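Long-range contacts in phosphodiesterase (Candida albicans, PDB 6CPU), which belongs to the HD-type phosphodiesterase superfamily, a group of metal-dependent, largely helical enzymes, and holds a zinc ion and a magnesium ion: residues N126-V131 and E488-V493; T205-Q210 and Y310-D315; L211-G216 and F299-E304; T356-M361 and V377-H382. All coordinates share one frame; numbering follows the deposited sequence.

Contact 1 (N126-V131 and E488-V493); sequences NRISRV and ELLKSV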
loop_
_atom_site.group_PDB
_atom_site.type_symbol
_atom_site.label_atom_id
_atom_site.label_comp_id
_atom_site.label_asym_id
_atom_site.label_seq_id
_atom_site.Cartn_x
_atom_site.Cartn_y
_atom_site.Cartn_z
ATOM N N ASN A 126 10.402 17.540 8.428
ATOM C CA ASN A 126 11.450 16.778 7.760
ATOM C C ASN A 126 11.155 15.284 7.717
ATOM O O ASN A 126 10.704 14.696 8.706
ATOM C CB ASN A 126 12.806 17.037 8.442
ATOM C CG ASN A 126 13.924 16.186 7.871
ATOM O OD1 ASN A 126 14.118 15.045 8.277
ATOM N ND2 ASN A 126 14.689 16.755 6.935
ATOM N N ARG A 127 11.391 14.695 6.547
ATOM C CA ARG A 127 11.126 13.283 6.267
ATOM C C ARG A 127 11.805 12.337 7.239
ATOM O O ARG A 127 11.215 11.346 7.675
ATOM C CB ARG A 127 11.551 12.969 4.825
ATOM C CG ARG A 127 11.639 11.505 4.433
ATOM C CD ARG A 127 10.286 10.814 4.320
ATOM N NE ARG A 127 10.460 9.385 4.117
ATOM C CZ ARG A 127 9.486 8.475 4.150
ATOM N NH1 ARG A 127 8.219 8.828 4.350
ATOM N NH2 ARG A 127 9.783 7.204 3.969
ATOM N N ILE A 128 13.046 12.641 7.600
ATOM C CA ILE A 128 13.784 11.754 8.478
ATOM C C ILE A 128 13.224 11.846 9.889
ATOM O O ILE A 128 13.111 10.828 10.570
ATOM C CB ILE A 128 15.309 12.053 8.453
ATOM C CG1 ILE A 128 15.834 12.009 7.008
ATOM C CG2 ILE A 128 16.065 11.074 9.330
ATOM C CD1 ILE A 128 15.725 10.686 6.290
ATOM N N SER A 129 12.850 13.050 10.316
ATOM C CA SER A 129 12.136 13.239 11.586
ATOM C C SER A 129 10.827 12.422 11.605
ATOM O O SER A 129 10.501 11.769 12.605
ATOM C CB SER A 129 11.814 14.714 11.787
ATOM O OG SER A 129 11.241 14.985 13.055
ATOM N N ARG A 130 10.089 12.491 10.507
ATOM C CA ARG A 130 8.782 11.805 10.410
ATOM C C ARG A 130 8.909 10.288 10.568
ATOM O O ARG A 130 8.131 9.657 11.296
ATOM C CB ARG A 130 8.092 12.126 9.099
ATOM C CG ARG A 130 7.523 13.525 9.006
ATOM C CD ARG A 130 6.565 13.689 7.835
ATOM N NE ARG A 130 7.160 13.476 6.518
ATOM C CZ ARG A 130 7.853 14.380 5.827
ATOM N NH1 ARG A 130 8.120 15.581 6.328
ATOM N NH2 ARG A 130 8.306 14.049 4.618
ATOM N N VAL A 131 9.890 9.697 9.895
ATOM C CA VAL A 131 10.110 8.262 9.966
ATOM C C VAL A 131 10.521 7.872 11.391
ATOM O O VAL A 131 10.079 6.856 11.907
ATOM C CB VAL A 131 11.140 7.782 8.912
ATOM C CG1 VAL A 131 11.432 6.299 9.079
ATOM C CG2 VAL A 131 10.653 8.081 7.495
ATOM N N GLU A 488 19.685 4.992 5.721
ATOM C CA GLU A 488 21.070 5.274 6.132
ATOM C C GLU A 488 21.181 6.619 6.851
ATOM O O GLU A 488 21.903 6.739 7.832
ATOM C CB GLU A 488 22.013 5.222 4.919
ATOM C CG GLU A 488 22.224 3.827 4.365
ATOM C CD GLU A 488 22.771 2.860 5.397
ATOM O OE1 GLU A 488 23.675 3.263 6.156
ATOM O OE2 GLU A 488 22.295 1.701 5.470
ATOM N N LEU A 489 20.443 7.624 6.388
ATOM C CA LEU A 489 20.475 8.940 7.000
ATOM C C LEU A 489 19.805 8.917 8.389
ATOM O O LEU A 489 20.276 9.551 9.324
ATOM C CB LEU A 489 19.799 9.942 6.070
ATOM C CG LEU A 489 20.018 11.430 6.224
ATOM C CD1 LEU A 489 21.501 11.790 6.310
ATOM C CD2 LEU A 489 19.376 12.122 5.026
ATOM N N LEU A 490 18.706 8.176 8.517
ATOM C CA LEU A 490 18.053 8.025 9.820
ATOM C C LEU A 490 18.970 7.349 10.843
ATOM O O LEU A 490 19.071 7.806 11.969
ATOM C CB LEU A 490 16.772 7.222 9.669
ATOM C CG LEU A 490 16.015 6.945 10.969
ATOM C CD1 LEU A 490 15.697 8.218 11.719
ATOM C CD2 LEU A 490 14.754 6.156 10.625
ATOM N N LYS A 491 19.637 6.273 10.435
ATOM C CA LYS A 491 20.626 5.609 11.291
ATOM C C LYS A 491 21.720 6.585 11.756
ATOM O O LYS A 491 22.090 6.607 12.932
ATOM C CB LYS A 491 21.270 4.432 10.571
ATOM C CG LYS A 491 20.374 3.236 10.283
ATOM C CD LYS A 491 21.252 2.072 9.861
ATOM C CE LYS A 491 20.601 1.133 8.871
ATOM N NZ LYS A 491 21.649 0.357 8.148
ATOM N N SER A 492 22.225 7.403 10.842
ATOM C CA SER A 492 23.252 8.387 11.208
ATOM C C SER A 492 22.729 9.441 12.185
ATOM O O SER A 492 23.432 9.828 13.117
ATOM C CB SER A 492 23.867 9.025 9.955
ATOM O OG SER A 492 24.476 8.021 9.156
ATOM N N VAL A 493 21.477 9.878 12.019
ATOM C CA VAL A 493 20.876 10.814 12.966
ATOM C C VAL A 493 20.799 10.171 14.354
ATOM O O VAL A 493 21.141 10.795 15.352
ATOM C CB VAL A 493 19.442 11.245 12.533
ATOM C CG1 VAL A 493 18.735 11.999 13.653
ATOM C CG2 VAL A 493 19.475 12.078 11.272
#
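Ile128 spreads its two branches over helix 470-495 and touches three of its residues. CG2 lies against the backbone, with Ile128 CG2 3.7 Å from Leu490 CA, and meets the side chain as well, Ile128 CG2 to Leu490 CD1 being 3.7 Å. The two side chains run antiparallel alongside one another: Ile128 CG2 reaches the Leu490 backbone, and Leu490 CD1 comes back toward Ile128 O. The same methyl faces Val493, with Ile128 CG2 4.1 Å from Val493 CG2. On the other branch, Ile128 CG1 comes within 4.1 Å of Leu489 CD2, and these side chains cross at about a right angle. Leu490 holds CG anti to its backbone N (chi1 178°), directed toward helix 127-135. Its second methyl serves Val131, Leu490 CD2 lying 3.7 Å from Val131 CG1. Asn126 N-caps helix 127-135: its OD1 receives Ser129 N at 3.1 Å on an in-plane lone pair and Ile128 N more weakly, which probably helps to hold the first turn, from which Ile128 points toward the other helix. The Arg127 guanidinium has Val131 CG2 over the centre of one face and forms salt bridges with Glu486 and Asp41; Arg130 forms salt bridges with Asp41 and Asp505. The short axes cross at 76°, 9.9 Å apart. This is helix-on-helix packing through branched aliphatic side chains, setting a capped helix start on a long helix of the helical catalytic domain of phosphodiesterases.

Contact 2 (T205-Q210 and Y310-D315); sequences TTRLSQ and YTEVHD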
loop_
_atom_site.group_PDB
_atom_site.type_symbol
_atom_site.label_atom_id
_atom_site.label_comp_id
_atom_site.label_asym_id
_atom_site.label_seq_id
_atom_site.Cartn_x
_atom_site.Cartn_y
_atom_site.Cartn_z
ATOM N N THR A 205 -13.343 9.313 -19.909
ATOM C CA THR A 205 -13.445 8.030 -20.582
ATOM C C THR A 205 -12.099 7.607 -21.157
ATOM O O THR A 205 -11.706 6.453 -21.035
ATOM C CB THR A 205 -14.491 8.067 -21.717
ATOM O OG1 THR A 205 -15.752 8.455 -21.172
ATOM C CG2 THR A 205 -14.626 6.699 -22.367
ATOM N N THR A 206 -11.386 8.547 -21.763
ATOM C CA THR A 206 -10.072 8.237 -22.325
ATOM C C THR A 206 -9.089 7.768 -21.259
ATOM O O THR A 206 -8.407 6.759 -21.463
ATOM C CB THR A 206 -9.491 9.414 -23.097
ATOM O OG1 THR A 206 -10.338 9.671 -24.222
ATOM C CG2 THR A 206 -8.085 9.090 -23.602
ATOM N N ARG A 207 -9.030 8.468 -20.131
ATOM C CA ARG A 207 -8.107 8.059 -19.053
ATOM C C ARG A 207 -8.450 6.690 -18.490
ATOM O O ARG A 207 -7.566 5.857 -18.327
ATOM C CB ARG A 207 -8.048 9.088 -17.909
ATOM C CG ARG A 207 -6.865 8.887 -16.948
ATOM C CD ARG A 207 -5.542 8.808 -17.697
ATOM N NE ARG A 207 -4.379 8.604 -16.837
ATOM C CZ ARG A 207 -3.216 8.106 -17.257
ATOM N NH1 ARG A 207 -3.043 7.752 -18.531
ATOM N NH2 ARG A 207 -2.208 7.954 -16.403
ATOM N N LEU A 208 -9.724 6.455 -18.173
ATOM C CA LEU A 208 -10.126 5.162 -17.616
ATOM C C LEU A 208 -9.810 4.011 -18.576
ATOM O O LEU A 208 -9.386 2.926 -18.144
ATOM C CB LEU A 208 -11.614 5.160 -17.229
ATOM C CG LEU A 208 -12.038 6.229 -16.216
ATOM C CD1 LEU A 208 -13.493 6.018 -15.820
ATOM C CD2 LEU A 208 -11.137 6.281 -14.987
ATOM N N SER A 209 -10.000 4.249 -19.875
ATOM C CA SER A 209 -9.635 3.259 -20.886
ATOM C C SER A 209 -8.120 3.030 -20.911
ATOM O O SER A 209 -7.678 1.898 -20.964
ATOM C CB SER A 209 -10.142 3.660 -22.273
ATOM O OG SER A 209 -9.751 2.675 -23.224
ATOM N N GLN A 210 -7.337 4.097 -20.834
ATOM C CA GLN A 210 -5.879 3.965 -20.807
ATOM C C GLN A 210 -5.433 3.107 -19.625
ATOM O O GLN A 210 -4.514 2.299 -19.744
ATOM C CB GLN A 210 -5.201 5.327 -20.742
ATOM C CG GLN A 210 -5.315 6.122 -22.028
ATOM C CD GLN A 210 -4.774 7.528 -21.917
ATOM O OE1 GLN A 210 -4.759 8.132 -20.842
ATOM N NE2 GLN A 210 -4.334 8.068 -23.045
ATOM N N TYR A 310 5.593 -0.571 -22.427
ATOM C CA TYR A 310 4.272 0.068 -22.364
ATOM C C TYR A 310 4.006 1.005 -23.536
ATOM O O TYR A 310 4.797 1.903 -23.832
ATOM C CB TYR A 310 4.115 0.848 -21.057
ATOM C CG TYR A 310 2.832 1.636 -20.972
ATOM C CD1 TYR A 310 1.597 0.992 -20.966
ATOM C CD2 TYR A 310 2.853 3.023 -20.895
ATOM C CE1 TYR A 310 0.415 1.713 -20.883
ATOM C CE2 TYR A 310 1.679 3.754 -20.812
ATOM C CZ TYR A 310 0.466 3.089 -20.803
ATOM O OH TYR A 310 -0.691 3.823 -20.719
ATOM N N THR A 311 2.875 0.781 -24.196
ATOM C CA THR A 311 2.330 1.710 -25.170
ATOM C C THR A 311 0.975 2.218 -24.654
ATOM O O THR A 311 0.136 1.425 -24.233
ATOM C CB THR A 311 2.120 1.030 -26.540
ATOM O OG1 THR A 311 3.327 0.365 -26.944
ATOM C CG2 THR A 311 1.725 2.060 -27.573
ATOM N N GLU A 312 0.786 3.532 -24.704
ATOM C CA GLU A 312 -0.434 4.181 -24.236
ATOM C C GLU A 312 -1.581 3.981 -25.231
ATOM O O GLU A 312 -1.707 4.715 -26.219
ATOM C CB GLU A 312 -0.174 5.668 -23.993
ATOM C CG GLU A 312 -1.368 6.445 -23.459
ATOM C CD GLU A 312 -0.992 7.839 -22.990
ATOM O OE1 GLU A 312 -0.531 7.972 -21.839
ATOM O OE2 GLU A 312 -1.159 8.807 -23.768
ATOM N N VAL A 313 -2.420 2.991 -24.934
ATOM C CA VAL A 313 -3.514 2.572 -25.800
ATOM C C VAL A 313 -4.842 2.881 -25.137
ATOM O O VAL A 313 -4.948 2.835 -23.911
ATOM C CB VAL A 313 -3.425 1.057 -26.045
ATOM C CG1 VAL A 313 -4.637 0.528 -26.807
ATOM C CG2 VAL A 313 -2.129 0.735 -26.755
ATOM N N HIS A 314 -5.852 3.206 -25.938
ATOM C CA HIS A 314 -7.222 3.268 -25.431
ATOM C C HIS A 314 -8.270 2.975 -26.492
ATOM O O HIS A 314 -7.981 2.996 -27.694
ATOM C CB HIS A 314 -7.501 4.607 -24.738
ATOM C CG HIS A 314 -7.801 5.744 -25.661
ATOM N ND1 HIS A 314 -6.837 6.630 -26.087
ATOM C CD2 HIS A 314 -8.969 6.173 -26.199
ATOM C CE1 HIS A 314 -7.391 7.546 -26.860
ATOM N NE2 HIS A 314 -8.683 7.289 -26.946
ATOM N N ASP A 315 -9.480 2.684 -26.013
ATOM C CA ASP A 315 -10.644 2.420 -26.857
ATOM C C ASP A 315 -11.901 2.904 -26.115
ATOM O O ASP A 315 -11.800 3.821 -25.294
ATOM C CB ASP A 315 -10.703 0.936 -27.223
ATOM C CG ASP A 315 -10.834 0.031 -26.016
ATOM O OD1 ASP A 315 -11.137 0.525 -24.904
ATOM O OD2 ASP A 315 -10.631 -1.189 -26.179
HETATM O O HOH W 1 -0.550 6.546 -19.695
HETATM O O HOH W 2 -10.324 -0.073 -22.438
HETATM O O HOH W 3 -4.019 6.591 -25.731
HETATM O O HOH W 4 -2.766 2.903 -21.814
#
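Gln210 and His314 bring their CA atoms within 4.9 Å where irregular segment 310-315 runs past the first turns of helix 205-216, and the CA-H of Gln210 points almost straight at Val313 O, 3.4 Å from Gln210 CA. The direct hydrogen bond between the segments is nearly linear: Asp315 N donates to Ser209 OG at 2.8 Å and 176°. Water 2 bridges the same hydroxyl to Asp315 OD1, while Asp315 OD2 is hydrogen-bonded to Tyr213 OH. Thr206 lays its methyl over the imidazole of His314 in a CH-pi contact, CG2 standing 3.7 Å from the ring centroid and 9° off its normal. A first torsion of 80° sets His314 CG between the backbone N and the carbonyl carbon, and with it the ring beside Thr206. At the edge of this ring, in its plane, water 3 is 2.8 Å from His314 ND1 and also links Gln210 NE2 with Glu312 O. Arg207 NH1 donates to Gln210 OE1 at 2.9 Å; the acceptor lies in the guanidinium plane, but the donor stands well above the amide plane. Arg207 and Glu312 meet through water 1, which receives from Arg207 NH1 and donates to Glu312 OE1, 2.6 Å away, and to Tyr310 OH. Arg207 NH2 makes its salt bridge with Asp229. Here a surface loop of the phosphodiesterase fold is laid along the N-terminal part of a helix by one direct hydrogen bond and several bridging waters.

Contact 3 (L211-G216 and F299-E304); sequences LCYAVG and FKQFVE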
loop_
_atom_site.group_PDB
_atom_site.type_symbol
_atom_site.label_atom_id
_atom_site.label_comp_id
_atom_site.label_asym_id
_atom_site.label_seq_id
_atom_site.Cartn_x
_atom_site.Cartn_y
_atom_site.Cartn_z
ATOM N N LEU A 211 -6.095 3.279 -18.483
ATOM C CA LEU A 211 -5.736 2.515 -17.289
ATOM C C LEU A 211 -6.047 1.029 -17.454
ATOM O O LEU A 211 -5.297 0.188 -16.954
ATOM C CB LEU A 211 -6.394 3.114 -16.035
ATOM C CG LEU A 211 -5.916 4.539 -15.709
ATOM C CD1 LEU A 211 -6.617 5.101 -14.474
ATOM C CD2 LEU A 211 -4.398 4.652 -15.552
ATOM N N CYS A 212 -7.116 0.700 -18.183
ATOM C CA CYS A 212 -7.416 -0.691 -18.518
ATOM C C CYS A 212 -6.233 -1.331 -19.237
ATOM O O CYS A 212 -5.768 -2.397 -18.837
ATOM C CB CYS A 212 -8.659 -0.786 -19.395
ATOM S SG CYS A 212 -10.214 -0.357 -18.598
ATOM N N TYR A 213 -5.740 -0.663 -20.277
ATOM C CA TYR A 213 -4.585 -1.157 -21.048
ATOM C C TYR A 213 -3.281 -1.143 -20.265
ATOM O O TYR A 213 -2.461 -2.039 -20.451
ATOM C CB TYR A 213 -4.414 -0.404 -22.374
ATOM C CG TYR A 213 -5.432 -0.830 -23.398
ATOM C CD1 TYR A 213 -6.637 -0.138 -23.546
ATOM C CD2 TYR A 213 -5.215 -1.954 -24.189
ATOM C CE1 TYR A 213 -7.587 -0.549 -24.464
ATOM C CE2 TYR A 213 -6.158 -2.372 -25.107
ATOM C CZ TYR A 213 -7.335 -1.663 -25.250
ATOM O OH TYR A 213 -8.274 -2.084 -26.168
ATOM N N ALA A 214 -3.070 -0.138 -19.414
ATOM C CA ALA A 214 -1.918 -0.159 -18.485
ATOM C C ALA A 214 -1.950 -1.416 -17.602
ATOM O O ALA A 214 -0.965 -2.166 -17.526
ATOM C CB ALA A 214 -1.877 1.116 -17.640
ATOM N N VAL A 215 -3.091 -1.675 -16.966
ATOM C CA VAL A 215 -3.267 -2.896 -16.182
ATOM C C VAL A 215 -2.983 -4.147 -17.045
ATOM O O VAL A 215 -2.483 -5.161 -16.556
ATOM C CB VAL A 215 -4.678 -2.948 -15.567
ATOM C CG1 VAL A 215 -5.006 -4.321 -15.019
ATOM C CG2 VAL A 215 -4.793 -1.908 -14.452
ATOM N N GLY A 216 -3.298 -4.044 -18.332
ATOM C CA GLY A 216 -3.033 -5.099 -19.289
ATOM C C GLY A 216 -1.587 -5.403 -19.630
ATOM O O GLY A 216 -1.316 -6.498 -20.085
ATOM N N PHE A 299 -8.622 -10.758 -20.705
ATOM C CA PHE A 299 -9.554 -9.687 -21.034
ATOM C C PHE A 299 -9.102 -8.967 -22.293
ATOM O O PHE A 299 -7.953 -9.100 -22.722
ATOM C CB PHE A 299 -9.731 -8.706 -19.848
ATOM C CG PHE A 299 -8.440 -8.187 -19.261
ATOM C CD1 PHE A 299 -7.985 -6.913 -19.573
ATOM C CD2 PHE A 299 -7.701 -8.950 -18.375
ATOM C CE1 PHE A 299 -6.809 -6.415 -19.040
ATOM C CE2 PHE A 299 -6.520 -8.454 -17.831
ATOM C CZ PHE A 299 -6.075 -7.192 -18.165
ATOM N N LYS A 300 -10.003 -8.193 -22.888
ATOM C CA LYS A 300 -9.722 -7.563 -24.182
ATOM C C LYS A 300 -8.469 -6.695 -24.154
ATOM O O LYS A 300 -7.744 -6.598 -25.147
ATOM C CB LYS A 300 -10.917 -6.722 -24.630
ATOM C CG LYS A 300 -10.801 -6.196 -26.049
ATOM C CD LYS A 300 -12.122 -5.619 -26.541
ATOM C CE LYS A 300 -12.088 -5.383 -28.043
ATOM N NZ LYS A 300 -13.203 -4.501 -28.477
ATOM N N GLN A 301 -8.219 -6.057 -23.012
ATOM C CA GLN A 301 -7.122 -5.112 -22.875
ATOM C C GLN A 301 -5.817 -5.760 -22.395
ATOM O O GLN A 301 -4.833 -5.061 -22.150
ATOM C CB GLN A 301 -7.528 -3.976 -21.928
ATOM C CG GLN A 301 -8.802 -3.241 -22.330
ATOM C CD GLN A 301 -10.064 -3.779 -21.678
ATOM O OE1 GLN A 301 -10.189 -4.974 -21.421
ATOM N NE2 GLN A 301 -11.015 -2.892 -21.411
ATOM N N PHE A 302 -5.813 -7.085 -22.270
ATOM C CA PHE A 302 -4.641 -7.828 -21.830
ATOM C C PHE A 302 -3.629 -7.954 -22.971
ATOM O O PHE A 302 -4.004 -8.274 -24.101
ATOM C CB PHE A 302 -5.078 -9.206 -21.329
ATOM C CG PHE A 302 -3.958 -10.044 -20.796
ATOM C CD1 PHE A 302 -3.478 -9.846 -19.507
ATOM C CD2 PHE A 302 -3.385 -11.042 -21.576
ATOM C CE1 PHE A 302 -2.443 -10.623 -19.010
ATOM C CE2 PHE A 302 -2.351 -11.820 -21.082
ATOM C CZ PHE A 302 -1.879 -11.609 -19.798
ATOM N N VAL A 303 -2.354 -7.699 -22.673
ATOM C CA VAL A 303 -1.291 -7.751 -23.676
ATOM C C VAL A 303 -0.539 -9.074 -23.528
ATOM O O VAL A 303 0.226 -9.272 -22.584
ATOM C CB VAL A 303 -0.337 -6.550 -23.550
ATOM C CG1 VAL A 303 0.801 -6.650 -24.556
ATOM C CG2 VAL A 303 -1.102 -5.246 -23.743
ATOM N N GLU A 304 -0.781 -9.982 -24.467
ATOM C CA GLU A 304 -0.308 -11.360 -24.360
ATOM C C GLU A 304 1.209 -11.484 -24.170
ATOM O O GLU A 304 1.662 -12.363 -23.445
ATOM C CB GLU A 304 -0.743 -12.155 -25.598
ATOM C CG GLU A 304 -0.448 -13.642 -25.531
ATOM C CD GLU A 304 -1.122 -14.329 -24.363
ATOM O OE1 GLU A 304 -2.335 -14.108 -24.157
ATOM O OE2 GLU A 304 -0.440 -15.101 -23.653
#
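Tyr213 lies with one ring face over the aliphatic part of Gln301 in a CH-pi contact: Gln301 CG is 3.7 Å from the ring centroid, offset toward the rim near CZ and CE1. The side chains cross at about a right angle. Gln301 bends at chi2 (94°), which turns CD away from a straight course, and its amide packs on Cys212, with Gln301 NE2 3.7 Å from Cys212 CB. That amide is held beyond the contact: NE2 donates to Val319 O, and OE1 accepts from Ile321 N. Gly216 has no side chain between its backbone and the loop, so Gly216 CA comes within 3.4 Å of Gln301 O, a buried carbonyl oxygen with no hydrogen-bond partner in the model, approached by this CA-H. Beside it, Val303 N donates to Gly216 O at 3.0 Å, from well above the carbonyl plane. Phe299 brings CZ to 3.9 Å from Gly216 CA, while Phe302 CB lies over the centre of one face of its ring; the two are the ends of a type I turn, closed by Phe302 N to Phe299 O. The loop thus rests on the C-terminal part of helix 205-216. Helix 227-242 packs on Cys212 and Val215 through Leu236 and Met237, and helix 276-292 supports Val215, Phe299 and Phe302 through Phe287 and Ile291.

Contact 4 (T356-M361 and V377-H382); sequences TTNDFM and VLESYH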
loop_
_atom_site.group_PDB
_atom_site.type_symbol
_atom_site.label_atom_id
_atom_site.label_comp_id
_atom_site.label_asym_id
_atom_site.label_seq_id
_atom_site.Cartn_x
_atom_site.Cartn_y
_atom_site.Cartn_z
ATOM N N THR A 356 11.224 1.878 6.443
ATOM C CA THR A 356 12.456 1.262 6.985
ATOM C C THR A 356 12.577 -0.215 6.554
ATOM O O THR A 356 12.112 -0.583 5.492
ATOM C CB THR A 356 12.535 1.447 8.528
ATOM O OG1 THR A 356 11.440 0.776 9.143
ATOM C CG2 THR A 356 12.485 2.889 8.907
ATOM N N THR A 357 13.245 -1.052 7.344
ATOM C CA THR A 357 13.414 -2.472 7.061
ATOM C C THR A 357 13.352 -3.217 8.381
ATOM O O THR A 357 13.563 -2.605 9.432
ATOM C CB THR A 357 14.819 -2.780 6.476
ATOM O OG1 THR A 357 15.818 -2.370 7.422
ATOM C CG2 THR A 357 15.052 -2.059 5.159
ATOM N N ASN A 358 13.117 -4.526 8.338
ATOM C CA ASN A 358 13.164 -5.341 9.559
ATOM C C ASN A 358 14.515 -5.206 10.256
ATOM O O ASN A 358 14.576 -5.019 11.472
ATOM C CB ASN A 358 12.818 -6.816 9.292
ATOM C CG ASN A 358 11.325 -7.054 9.112
ATOM O OD1 ASN A 358 10.505 -6.258 9.545
ATOM N ND2 ASN A 358 10.971 -8.156 8.470
ATOM N N ASP A 359 15.603 -5.248 9.489
ATOM C CA ASP A 359 16.933 -5.113 10.071
ATOM C C ASP A 359 17.096 -3.831 10.883
ATOM O O ASP A 359 17.648 -3.863 11.984
ATOM C CB ASP A 359 18.017 -5.207 8.983
ATOM C CG ASP A 359 18.168 -6.618 8.435
ATOM O OD1 ASP A 359 17.868 -7.584 9.178
ATOM O OD2 ASP A 359 18.585 -6.769 7.259
ATOM N N PHE A 360 16.599 -2.712 10.362
ATOM C CA PHE A 360 16.703 -1.447 11.064
ATOM C C PHE A 360 15.872 -1.462 12.354
ATOM O O PHE A 360 16.342 -1.035 13.400
ATOM C CB PHE A 360 16.240 -0.291 10.170
ATOM C CG PHE A 360 15.988 0.970 10.911
ATOM C CD1 PHE A 360 17.018 1.857 11.167
ATOM C CD2 PHE A 360 14.708 1.262 11.410
ATOM C CE1 PHE A 360 16.779 3.014 11.873
ATOM C CE2 PHE A 360 14.473 2.421 12.115
ATOM C CZ PHE A 360 15.510 3.299 12.348
ATOM N N MET A 361 14.623 -1.930 12.247
ATOM C CA MET A 361 13.728 -1.950 13.410
ATOM C C MET A 361 14.318 -2.829 14.525
ATOM O O MET A 361 14.249 -2.465 15.713
ATOM C CB MET A 361 12.336 -2.448 13.020
ATOM C CG MET A 361 11.646 -1.647 11.920
ATOM S SD MET A 361 11.225 0.013 12.414
ATOM C CE MET A 361 9.707 -0.324 13.318
ATOM N N VAL A 377 8.839 -8.529 11.802
ATOM C CA VAL A 377 8.354 -7.351 12.545
ATOM C C VAL A 377 7.365 -6.527 11.709
ATOM O O VAL A 377 6.213 -6.353 12.092
ATOM C CB VAL A 377 9.529 -6.466 13.019
ATOM C CG1 VAL A 377 9.051 -5.124 13.571
ATOM C CG2 VAL A 377 10.376 -7.211 14.051
ATOM N N LEU A 378 7.820 -6.032 10.560
ATOM C CA LEU A 378 6.975 -5.188 9.736
ATOM C C LEU A 378 5.809 -5.967 9.150
ATOM O O LEU A 378 4.694 -5.454 9.105
ATOM C CB LEU A 378 7.788 -4.470 8.646
ATOM C CG LEU A 378 8.771 -3.416 9.152
ATOM C CD1 LEU A 378 9.604 -2.838 8.009
ATOM C CD2 LEU A 378 8.059 -2.296 9.909
ATOM N N GLU A 379 6.035 -7.222 8.778
ATOM C CA GLU A 379 4.977 -8.021 8.164
ATOM C C GLU A 379 3.866 -8.349 9.172
ATOM O O GLU A 379 2.684 -8.433 8.811
ATOM C CB GLU A 379 5.545 -9.310 7.546
ATOM C CG GLU A 379 6.500 -9.078 6.373
ATOM C CD GLU A 379 7.916 -8.683 6.783
ATOM O OE1 GLU A 379 8.283 -8.785 7.979
ATOM O OE2 GLU A 379 8.691 -8.255 5.899
ATOM N N SER A 380 4.249 -8.588 10.420
ATOM C CA SER A 380 3.258 -8.791 11.474
ATOM C C SER A 380 2.377 -7.551 11.641
ATOM O O SER A 380 1.163 -7.651 11.778
ATOM C CB SER A 380 3.940 -9.135 12.791
ATOM O OG SER A 380 4.730 -10.311 12.661
ATOM N N TYR A 381 3.018 -6.393 11.630
ATOM C CA TYR A 381 2.374 -5.088 11.683
ATOM C C TYR A 381 1.420 -4.883 10.491
ATOM O O TYR A 381 0.238 -4.560 10.673
ATOM C CB TYR A 381 3.463 -4.000 11.740
ATOM C CG TYR A 381 2.937 -2.586 11.708
ATOM C CD1 TYR A 381 2.967 -1.807 10.537
ATOM C CD2 TYR A 381 2.426 -2.019 12.859
ATOM C CE1 TYR A 381 2.491 -0.490 10.556
ATOM C CE2 TYR A 381 1.945 -0.736 12.873
ATOM C CZ TYR A 381 1.965 0.019 11.746
ATOM O OH TYR A 381 1.439 1.299 11.882
ATOM N N HIS A 382 1.890 -5.145 9.276
ATOM C CA HIS A 382 1.026 -4.992 8.105
ATOM C C HIS A 382 -0.207 -5.888 8.201
ATOM O O HIS A 382 -1.310 -5.453 7.910
ATOM C CB HIS A 382 1.730 -5.324 6.771
ATOM C CG HIS A 382 3.031 -4.628 6.567
ATOM N ND1 HIS A 382 3.212 -3.287 6.815
ATOM C CD2 HIS A 382 4.217 -5.093 6.121
ATOM C CE1 HIS A 382 4.462 -2.959 6.551
ATOM N NE2 HIS A 382 5.093 -4.039 6.130
#
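Asn358 and Glu379 meet through flat groups turned 72° apart, an N-H lying in the amide plane against a syn lone pair: Asn358 ND2 donates to Glu379 OE1 at 2.8 Å, and the bond is straight. Glu379 bends at chi2 (80°), which places CD on the side of Asn358. The other end of the amide takes a backbone N-H from the first turn of helix 377-394, Leu378 N lying 2.9 Å from Asn358 OD1 and tilted 17° from the carbonyl plane. Within that helix, Leu378 O sits over one face of the His382 ring. Leu378 lies beside Asn358, pointing the opposite way, and its CG is 3.4 Å from Asn358 OD1. Leu378 and Met361 cross at about a right angle, Leu378 CD2 to Met361 CG 4.2 Å. Thr357 N-caps helix 358-363, its OG1 receiving Phe360 N at 3.1 Å. Asn358 ND2 also has a weak bond to Asp423. The Glu379 side chain lies about 4 Å from the bound magnesium ion and about 8 Å from the zinc ion, so Asn358 probably helps to orient a carboxylate next to the metals. His382 packs on the zinc ligand Asp350. Around the contact, helix 165-173 covers Met361 and Leu378 through Met165, helix 367-371 backs Val377, and helix 470-495 packs against Phe360.

How the contacts relate
Contacts 2 and 3 share helix 205-216, their centres about 9 Å apart, and both place parts of the same long loop between helices 276-292 and 336-348 on it; they touch through Tyr213. Contacts 1 and 4, centres about 16 Å apart, meet through Phe360, which packs on Leu490 and Lys491, and through Thr356 on Val131. The two pairs stand far apart: about 34 Å separates the centres of contacts 3 and 4. Along the chain, contact 1 spans the other three, contact 2 encloses contact 3, and contact 4 follows both. Contact 4 comes nearest the metals, and contact 1 packs helix 127-135 on helix 470-495, which also touches contact 4 through Phe360.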